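Local atomic coordinates of TIR protein (Paracoccus denitrificans PD1222, PDB entry 3H16), a protein that is of unknown function but belongs to the TIR-domain family, with a compact alpha/beta fold around a central parallel beta-sheet. Residues V79-H84 with P111-V116. Sequence-based numbering, arbitrary orientation.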
loop_
_atom_site.group_PDB
_atom_site.type_symbol
_atom_site.label_atom_id
_atom_site.label_comp_id
_atom_site.label_asym_id
_atom_site.label_seq_id
_atom_site.Cartn_x
_atom_site.Cartn_y
_atom_site.Cartn_z
ATOM N N VAL B 79 4.263 14.152 1.879
ATOM C CA VAL B 79 5.461 14.882 1.511
ATOM C C VAL B 79 5.579 14.797 -0.011
ATOM O O VAL B 79 5.549 13.709 -0.592
ATOM C CB VAL B 79 6.733 14.322 2.216
ATOM C CG1 VAL B 79 7.051 12.921 1.733
ATOM C CG2 VAL B 79 7.904 15.233 1.953
ATOM N N VAL B 80 5.649 15.952 -0.664
ATOM C CA VAL B 80 5.773 15.975 -2.116
ATOM C C VAL B 80 7.239 15.807 -2.485
ATOM O O VAL B 80 8.066 16.688 -2.214
ATOM C CB VAL B 80 5.254 17.295 -2.712
ATOM C CG1 VAL B 80 5.463 17.306 -4.224
ATOM C CG2 VAL B 80 3.784 17.451 -2.392
ATOM N N LEU B 81 7.567 14.662 -3.080
ATOM C CA LEU B 81 8.943 14.404 -3.478
ATOM C C LEU B 81 9.175 14.822 -4.922
ATOM O O LEU B 81 8.818 14.109 -5.851
ATOM C CB LEU B 81 9.295 12.923 -3.292
ATOM C CG LEU B 81 9.267 12.371 -1.862
ATOM C CD1 LEU B 81 9.784 10.944 -1.865
ATOM C CD2 LEU B 81 10.132 13.225 -0.948
ATOM N N SER B 82 9.772 15.993 -5.102
ATOM C CA SER B 82 10.067 16.509 -6.435
ATOM C C SER B 82 11.506 17.014 -6.496
ATOM O O SER B 82 12.203 17.090 -5.479
ATOM C CB SER B 82 9.143 17.672 -6.754
ATOM O OG SER B 82 9.490 18.780 -5.940
ATOM N N THR B 83 11.941 17.380 -7.696
ATOM C CA THR B 83 13.283 17.903 -7.886
ATOM C C THR B 83 13.519 19.072 -6.939
ATOM O O THR B 83 14.592 19.178 -6.348
ATOM C CB THR B 83 13.486 18.394 -9.320
ATOM O OG1 THR B 83 13.318 17.295 -10.218
ATOM C CG2 THR B 83 14.879 18.980 -9.499
ATOM N N HIS B 84 12.518 19.947 -6.816
ATOM C CA HIS B 84 12.583 21.125 -5.941
ATOM C C HIS B 84 12.820 20.757 -4.493
ATOM O O HIS B 84 13.558 21.438 -3.783
ATOM C CB HIS B 84 11.283 21.932 -6.007
ATOM C CG HIS B 84 11.065 22.619 -7.313
ATOM N ND1 HIS B 84 11.935 23.568 -7.807
ATOM C CD2 HIS B 84 10.077 22.499 -8.229
ATOM C CE1 HIS B 84 11.491 24.005 -8.970
ATOM N NE2 HIS B 84 10.365 23.372 -9.249
ATOM N N PRO B 111 4.448 9.626 1.001
ATOM C CA PRO B 111 5.190 10.375 -0.017
ATOM C C PRO B 111 4.486 10.323 -1.369
ATOM O O PRO B 111 3.796 9.351 -1.686
ATOM C CB PRO B 111 6.541 9.658 -0.049
ATOM C CG PRO B 111 6.141 8.234 0.151
ATOM C CD PRO B 111 5.078 8.316 1.255
ATOM N N ILE B 112 4.657 11.369 -2.163
ATOM C CA ILE B 112 4.059 11.417 -3.488
ATOM C C ILE B 112 5.145 11.879 -4.448
ATOM O O ILE B 112 5.585 13.029 -4.371
ATOM C CB ILE B 112 2.895 12.424 -3.561
ATOM C CG1 ILE B 112 1.781 12.017 -2.601
ATOM C CG2 ILE B 112 2.361 12.496 -4.976
ATOM C CD1 ILE B 112 0.556 12.921 -2.684
ATOM N N TRP B 113 5.585 10.981 -5.331
ATOM C CA TRP B 113 6.610 11.306 -6.317
ATOM C C TRP B 113 5.964 12.210 -7.343
ATOM O O TRP B 113 4.860 11.939 -7.802
ATOM C CB TRP B 113 7.131 10.036 -6.992
ATOM C CG TRP B 113 7.966 9.172 -6.092
ATOM C CD1 TRP B 113 7.923 9.126 -4.726
ATOM C CD2 TRP B 113 8.932 8.192 -6.495
ATOM N NE1 TRP B 113 8.799 8.176 -4.255
ATOM C CE2 TRP B 113 9.430 7.588 -5.319
ATOM C CE3 TRP B 113 9.418 7.759 -7.737
ATOM C CZ2 TRP B 113 10.391 6.576 -5.346
ATOM C CZ3 TRP B 113 10.374 6.747 -7.766
ATOM C CH2 TRP B 113 10.848 6.168 -6.576
ATOM N N HIS B 114 6.653 13.286 -7.700
ATOM C CA HIS B 114 6.122 14.242 -8.656
ATOM C C HIS B 114 7.157 14.719 -9.687
ATOM O O HIS B 114 8.117 15.436 -9.360
ATOM C CB HIS B 114 5.542 15.438 -7.899
ATOM C CG HIS B 114 4.814 16.401 -8.772
ATOM N ND1 HIS B 114 3.807 16.010 -9.629
ATOM C CD2 HIS B 114 4.956 17.738 -8.940
ATOM C CE1 HIS B 114 3.364 17.063 -10.291
ATOM N NE2 HIS B 114 4.046 18.124 -9.893
ATOM N N LYS B 115 6.946 14.305 -10.932
ATOM C CA LYS B 115 7.816 14.667 -12.040
ATOM C C LYS B 115 9.288 14.343 -11.783
ATOM O O LYS B 115 10.188 15.051 -12.235
ATOM C CB LYS B 115 7.625 16.150 -12.378
ATOM C CG LYS B 115 6.202 16.469 -12.860
ATOM C CD LYS B 115 5.920 17.966 -12.967
ATOM C CE LYS B 115 6.690 18.623 -14.107
ATOM N NZ LYS B 115 6.318 18.049 -15.432
ATOM N N VAL B 116 9.527 13.250 -11.066
ATOM C CA VAL B 116 10.887 12.809 -10.766
ATOM C C VAL B 116 11.154 11.392 -11.286
ATOM O O VAL B 116 10.241 10.565 -11.386
ATOM C CB VAL B 116 11.166 12.811 -9.247
ATOM C CG1 VAL B 116 11.014 14.216 -8.693
ATOM C CG2 VAL B 116 10.232 11.826 -8.541
#
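V79-L81 and P111-W113 are neighbouring parallel strands in the sheet of the TIR domain; the axes of these short segments approach to 4.7 Å at 26°. The parallel register, V79 beside P111 and L81 beside W113, rests on three backbone hydrogen bonds: I112 N to V79 O, L81 N to I112 O and, next along the chain, H114 N to L81 O at 3.0 Å. On one face L81 CD1 lies 3.9 Å from P111 CB and meets the W113 indole obliquely, 3.8 Å from NE1; CG set anti to the carbonyl carbon (chi1 -64°) and an extended chi2 carry the methyl there. V79 CG1 touches P111 CB on this same face. The opposite face carries V80 and I112; V80 CG1 lies 4.1 Å from H114 CB, the two side chains running side by side in the same direction, with the imidazole stacking on F35 and its ND1 bonding T136. Farther along, V116 CG1 packs against the start of helix 83-86, 3.4 Å from S82 CA and from T83 N. S82 is the N-cap of that helix; its OG is hydrogen-bonded to D31 OD2 and, weakly, to F85 N. Side-by-side parallel strands 74-81 and 109-113, in a sheet of order 2-1-3-4-5, are typical of the flavodoxin-like fold of TIR domains.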